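Local coordinates for hellethionin-D (Helleborus purpurascens, PDB 3SZS), which is a plant defence thionin, toxic to animal cells and apparently acting at the level of the cell membrane, though its precise function is not known, at residues L8-N11 with C12-A15; Q23-C26 with G27-D31. All coordinates share one frame; numbering follows the deposited sequence.

Each contact joins successive turns of one helix, contact 1 on helix 7-18 and contact 2 on helix 23-29 and the two residues that follow. The helices succeed each other in the chain, and the contact centres lie about 10 Å apart. The Cys12-Cys30 disulfide joins them, together with packing by Ala9 and Tyr13: Tyr13 N lies 3.3 Å from Cys30 SG, while Tyr13 CE1 meets Cys26, whose own sulfur is bonded to Cys16. Each contact is partly buried, with two buried and four exposed residues. Contact 1 adds a weak Arg10-Asn14 hydrogen bond, whose arginine also bonds to Ser2 of strand 2-4; contact 2 pairs aliphatic groups on its outer side and carries a sodium ion near its first turn.

Contact 1 (L8-N11 with C12-A15); sequences LARN and CYNA
Arg10 reaches forward along helix 7-18 to Tyr13 and Asn14, one turn ahead. Its chain leaves the backbone with CG anti to N (chi1 164°) and then bends at both chi2 and chi3, which brings the guanidinium forward alongside the next turn. There NH1 lies 3.4 Å from Tyr13 CD2, while Arg10 and Tyr13 run side by side in the same direction with guanidinium and ring planes 75° apart. The same NH1 gives a weak hydrogen bond to Asn14 OD1 at 3.3 Å, and this oxygen sits at the guanidinium edge, near its plane. The amide nitrogen takes the aliphatic part instead: Asn14 ND2 is 3.4 Å from Arg10 CD.

The close-packed side holds Ala9 and Tyr13, both buried. Tyr13 touches Cys4 of strand 2-4 and Cys26 of helix 23-29, and its OH is hydrogen-bonded to His34 NE2; Cys12, on the same helix, is tied to Cys30 by a disulfide. Beneath these side chains the backbone bonds are regular, from Cys12 N to Leu8 O at 3.1 Å through Asn14 N to Arg10 O at 3.0 Å, the latter nearly straight at 171°. The looser side carries Leu8, Asn11, Asn14 and Ala15, all exposed, so the weak arginine bond falls toward solvent; Leu8 is poorly ordered, and Asn11 turns its ND2 back to Thr7 O, away from the residues that follow.

Since Arg10 NH1 also bonds to Ser2 OG, the weak Asn14 link is a secondary restraint. Together these neutral oxygens orient the guanidinium without neutralising its charge, so the partly exposed group probably contributes positive potential there.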
ATOM      1  N   LEU A   8       7.825  -6.182   3.943  1.00 83.21           N
ATOM      2  CA  LEU A   8       6.791  -6.801   4.786  1.00 76.86           C
ATOM      3  C   LEU A   8       5.471  -6.043   4.626  1.00 67.71           C
ATOM      4  O   LEU A   8       4.404  -6.658   4.472  1.00 61.88           O
ATOM      5  CB  LEU A   8       7.215  -6.841   6.267  1.00 81.87           C
ATOM      6  CG  LEU A   8       8.186  -7.948   6.708  1.00 90.71           C
ATOM      7  CD1 LEU A   8       8.861  -7.598   8.038  1.00 97.07           C
ATOM      8  CD2 LEU A   8       7.465  -9.296   6.796  1.00 87.10           C
ATOM      9  N   ALA A   9       5.546  -4.711   4.640  1.00 67.36           N
ATOM     10  CA  ALA A   9       4.358  -3.860   4.406  1.00 59.94           C
ATOM     11  C   ALA A   9       3.851  -3.924   2.955  1.00 56.16           C
ATOM     12  O   ALA A   9       2.653  -3.781   2.708  1.00 49.84           O
ATOM     13  CB  ALA A   9       4.645  -2.416   4.802  1.00 61.69           C
ATOM     14  N   ARG A  10       4.766  -4.115   2.002  1.00 61.02           N
ATOM     15  CA  ARG A  10       4.398  -4.278   0.584  1.00 59.22           C
ATOM     16  C   ARG A  10       3.577  -5.545   0.343  1.00 54.31           C
ATOM     17  O   ARG A  10       2.568  -5.507  -0.352  1.00 50.39           O
ATOM     18  CB  ARG A  10       5.653  -4.279  -0.309  1.00 67.02           C
ATOM     19  CG  ARG A  10       5.458  -4.810  -1.750  1.00 67.44           C
ATOM     20  CD  ARG A  10       4.301  -4.137  -2.507  1.00 61.92           C
ATOM     21  NE  ARG A  10       4.479  -2.692  -2.630  1.00 63.85           N
ATOM     22  CZ  ARG A  10       3.514  -1.823  -2.928  1.00 58.77           C
ATOM     23  NH1 ARG A  10       2.259  -2.223  -3.126  1.00 54.24           N
ATOM     24  NH2 ARG A  10       3.808  -0.533  -3.015  1.00 61.08           N
ATOM     25  N   ASN A  11       4.020  -6.664   0.901  1.00 56.02           N
ATOM     26  CA  ASN A  11       3.268  -7.912   0.795  1.00 52.15           C
ATOM     27  C   ASN A  11       1.946  -7.806   1.506  1.00 45.69           C
ATOM     28  O   ASN A  11       0.932  -8.306   1.026  1.00 40.96           O
ATOM     29  CB  ASN A  11       4.065  -9.072   1.369  1.00 57.01           C
ATOM     30  CG  ASN A  11       5.120  -9.546   0.421  1.00 63.88           C
ATOM     31  OD1 ASN A  11       4.835 -10.348  -0.472  1.00 65.94           O
ATOM     32  ND2 ASN A  11       6.350  -9.060   0.594  1.00 72.09           N
ATOM     33  N   CYS A  12       1.966  -7.140   2.656  1.00 45.50           N
ATOM     34  CA  CYS A  12       0.749  -6.836   3.365  1.00 40.67           C
ATOM     35  C   CYS A  12      -0.240  -6.176   2.393  1.00 35.39           C
ATOM     36  O   CYS A  12      -1.368  -6.633   2.264  1.00 31.65           O
ATOM     37  CB  CYS A  12       1.046  -5.954   4.592  1.00 42.41           C
ATOM     38  SG  CYS A  12      -0.417  -5.488   5.574  1.00 40.44           S
ATOM     39  N   TYR A  13       0.211  -5.135   1.685  1.00 36.55           N
ATOM     40  CA  TYR A  13      -0.661  -4.342   0.812  1.00 33.45           C
ATOM     41  C   TYR A  13      -1.237  -5.147  -0.346  1.00 32.01           C
ATOM     42  O   TYR A  13      -2.448  -5.106  -0.592  1.00 28.14           O
ATOM     43  CB  TYR A  13       0.069  -3.112   0.247  1.00 37.13           C
ATOM     44  CG  TYR A  13      -0.826  -2.247  -0.620  1.00 34.87           C
ATOM     45  CD1 TYR A  13      -1.554  -1.196  -0.066  1.00 32.66           C
ATOM     46  CD2 TYR A  13      -0.966  -2.494  -1.991  1.00 36.41           C
ATOM     47  CE1 TYR A  13      -2.399  -0.403  -0.849  1.00 32.00           C
ATOM     48  CE2 TYR A  13      -1.808  -1.702  -2.789  1.00 36.64           C
ATOM     49  CZ  TYR A  13      -2.530  -0.660  -2.206  1.00 34.21           C
ATOM     50  OH  TYR A  13      -3.377   0.140  -2.968  1.00 34.03           O
ATOM     51  N   ASN A  14      -0.373  -5.849  -1.073  1.00 34.94           N
ATOM     52  CA  ASN A  14      -0.830  -6.639  -2.219  1.00 34.71           C
ATOM     53  C   ASN A  14      -1.847  -7.721  -1.848  1.00 30.74           C
ATOM     54  O   ASN A  14      -2.857  -7.879  -2.539  1.00 28.51           O
ATOM     55  CB  ASN A  14       0.345  -7.262  -2.972  1.00 39.69           C
ATOM     56  CG  ASN A  14       1.220  -6.222  -3.645  1.00 45.02           C
ATOM     57  OD1 ASN A  14       0.799  -5.086  -3.874  1.00 45.28           O
ATOM     58  ND2 ASN A  14       2.447  -6.605  -3.958  1.00 50.07           N
ATOM     59  N   ALA A  15      -1.588  -8.454  -0.762  1.00 30.32           N
ATOM     60  CA  ALA A  15      -2.513  -9.505  -0.316  1.00 27.35           C
ATOM     61  C   ALA A  15      -3.847  -8.892   0.120  1.00 24.23           C
ATOM     62  O   ALA A  15      -4.918  -9.427  -0.189  1.00 21.70           O
ATOM     63  CB  ALA A  15      -1.898 -10.336   0.811  1.00 29.21           C
TER

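Contact 2 (Q23-C26 with G27-D31); sequences QPTC and GILCD. With NA (sodium ion), chain J.
Gln23 to Leu29 form a short alpha-helix in which each carbonyl of 23-26 accepts the amide four residues on. Gly27 N to Gln23 O (2.9 Å) and Leu29 N to Thr25 O (2.8 Å) have donors almost in line with the carbonyl bond. The last bond is less regular: Cys30 N meets Cys26 O from above the carbonyl plane, 36° out of it, just where Cys30 departs from helical backbone angles.

Among the side chains, Thr25 and Leu29 lie alongside each other. Thr25 CG2 stands anti to its own N and meets Leu29 CD1 at 3.5 Å, tighter than usual for two carbons. The other branch, OG1, is turned away to a sodium ion at 2.9 Å, long for such a bond, and makes a weak hydrogen bond to Ser22 OG. Ile28 CG1 rests 3.2 Å from Pro24 O. On the buried side, Cys26 and Cys30 carry their sulfurs to Cys16 and Cys12 of helix 7-18.

The chemistry thus divides the helix: two disulfides fasten its inner side covalently to helix 7-18, while its outer side combines exposed aliphatic groups with a threonine hydroxyl loosely coordinated to sodium.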
ATOM      1  N   GLN A  23      -8.284   0.804  -1.376  1.00 23.54           N
ATOM      2  CA  GLN A  23      -7.000   1.480  -1.250  1.00 24.49           C
ATOM      3  C   GLN A  23      -6.817   2.079   0.153  1.00 22.70           C
ATOM      4  O   GLN A  23      -5.801   1.817   0.809  1.00 22.41           O
ATOM      5  CB  GLN A  23      -6.821   2.535  -2.343  1.00 28.35           C
ATOM      6  CG  GLN A  23      -6.602   1.939  -3.729  1.00 32.33           C
ATOM      7  CD  GLN A  23      -6.401   3.000  -4.810  1.00 38.05           C
ATOM      8  OE1 GLN A  23      -6.839   4.143  -4.672  1.00 42.68           O
ATOM      9  NE2 GLN A  23      -5.732   2.619  -5.883  1.00 39.67           N
ATOM     10  N   PRO A  24      -7.795   2.867   0.632  1.00 21.24           N
ATOM     11  CA  PRO A  24      -7.569   3.443   1.956  1.00 20.27           C
ATOM     12  C   PRO A  24      -7.430   2.394   3.077  1.00 18.97           C
ATOM     13  O   PRO A  24      -6.583   2.551   3.955  1.00 19.33           O
ATOM     14  CB  PRO A  24      -8.787   4.360   2.156  1.00 19.61           C
ATOM     15  CG  PRO A  24      -9.287   4.632   0.797  1.00 21.52           C
ATOM     16  CD  PRO A  24      -9.058   3.354   0.047  1.00 22.28           C
ATOM     17  N   THR A  25      -8.218   1.323   3.014  1.00 18.48           N
ATOM     18  CA  THR A  25      -8.116   0.205   3.987  1.00 18.26           C
ATOM     19  C   THR A  25      -6.744  -0.401   3.979  1.00 19.87           C
ATOM     20  O   THR A  25      -6.065  -0.522   5.035  1.00 21.24           O
ATOM     21  CB  THR A  25      -9.152  -0.904   3.688  1.00 18.93           C
ATOM     22  OG1 THR A  25     -10.434  -0.467   4.136  1.00 16.56           O
ATOM     23  CG2 THR A  25      -8.761  -2.259   4.371  1.00 17.64           C
ATOM     24  N   CYS A  26      -6.285  -0.752   2.788  1.00 20.58           N
ATOM     25  CA  CYS A  26      -4.987  -1.417   2.691  1.00 22.90           C
ATOM     26  C   CYS A  26      -3.847  -0.491   3.108  1.00 24.93           C
ATOM     27  O   CYS A  26      -2.837  -0.931   3.679  1.00 28.08           O
ATOM     28  CB  CYS A  26      -4.809  -1.997   1.290  1.00 23.92           C
ATOM     29  SG  CYS A  26      -6.035  -3.305   0.961  1.00 23.27           S
ATOM     30  N   GLY A  27      -4.009   0.802   2.842  1.00 25.08           N
ATOM     31  CA  GLY A  27      -3.032   1.776   3.301  1.00 27.57           C
ATOM     32  C   GLY A  27      -2.994   1.845   4.811  1.00 27.25           C
ATOM     33  O   GLY A  27      -1.925   1.967   5.401  1.00 31.20           O
ATOM     34  N   ILE A  28      -4.169   1.777   5.428  1.00 24.37           N
ATOM     35  CA  ILE A  28      -4.300   1.853   6.879  1.00 25.49           C
ATOM     36  C   ILE A  28      -3.752   0.601   7.542  1.00 28.09           C
ATOM     37  O   ILE A  28      -2.964   0.688   8.490  1.00 30.69           O
ATOM     38  CB  ILE A  28      -5.771   2.075   7.344  1.00 23.26           C
ATOM     39  CG1 ILE A  28      -6.208   3.502   7.029  1.00 22.51           C
ATOM     40  CG2 ILE A  28      -5.932   1.821   8.873  1.00 24.85           C
ATOM     41  CD1 ILE A  28      -7.731   3.708   7.173  1.00 21.60           C
ATOM     42  N   LEU A  29      -4.158  -0.559   7.033  1.00 27.01           N
ATOM     43  CA  LEU A  29      -3.783  -1.836   7.657  1.00 29.73           C
ATOM     44  C   LEU A  29      -2.295  -2.140   7.494  1.00 33.91           C
ATOM     45  O   LEU A  29      -1.666  -2.707   8.400  1.00 38.52           O
ATOM     46  CB  LEU A  29      -4.641  -2.986   7.104  1.00 27.28           C
ATOM     47  CG  LEU A  29      -6.147  -2.820   7.372  1.00 26.00           C
ATOM     48  CD1 LEU A  29      -6.954  -3.967   6.778  1.00 25.62           C
ATOM     49  CD2 LEU A  29      -6.432  -2.689   8.858  1.00 30.68           C
ATOM     50  N   CYS A  30      -1.726  -1.749   6.356  1.00 34.30           N
ATOM     51  CA  CYS A  30      -0.338  -2.105   6.032  1.00 38.93           C
ATOM     52  C   CYS A  30       0.659  -0.961   6.191  1.00 43.15           C
ATOM     53  O   CYS A  30       1.824  -1.090   5.799  1.00 48.65           O
ATOM     54  CB  CYS A  30      -0.297  -2.662   4.602  1.00 37.97           C
ATOM     55  SG  CYS A  30      -1.373  -4.111   4.403  1.00 32.71           S
ATOM     56  N   ASP A  31       0.221   0.140   6.800  1.00 42.52           N
ATOM     57  CA  ASP A  31       1.037   1.351   6.892  1.00 46.15           C
ATOM     58  C   ASP A  31       1.581   1.725   5.486  1.00 47.15           C
ATOM     59  O   ASP A  31       2.788   1.761   5.264  1.00 51.69           O
ATOM     60  CB  ASP A  31       2.182   1.158   7.917  1.00 53.23           C
ATOM     61  CG  ASP A  31       1.742   1.346   9.388  1.00 54.75           C
ATOM     62  OD1 ASP A  31       0.594   1.754   9.655  1.00 53.32           O
ATOM     63  OD2 ASP A  31       2.577   1.105  10.292  1.00 63.60           O
TER
HETATM   64 NA    NA J  52     -10.806   2.373   4.640  1.00 24.94          NA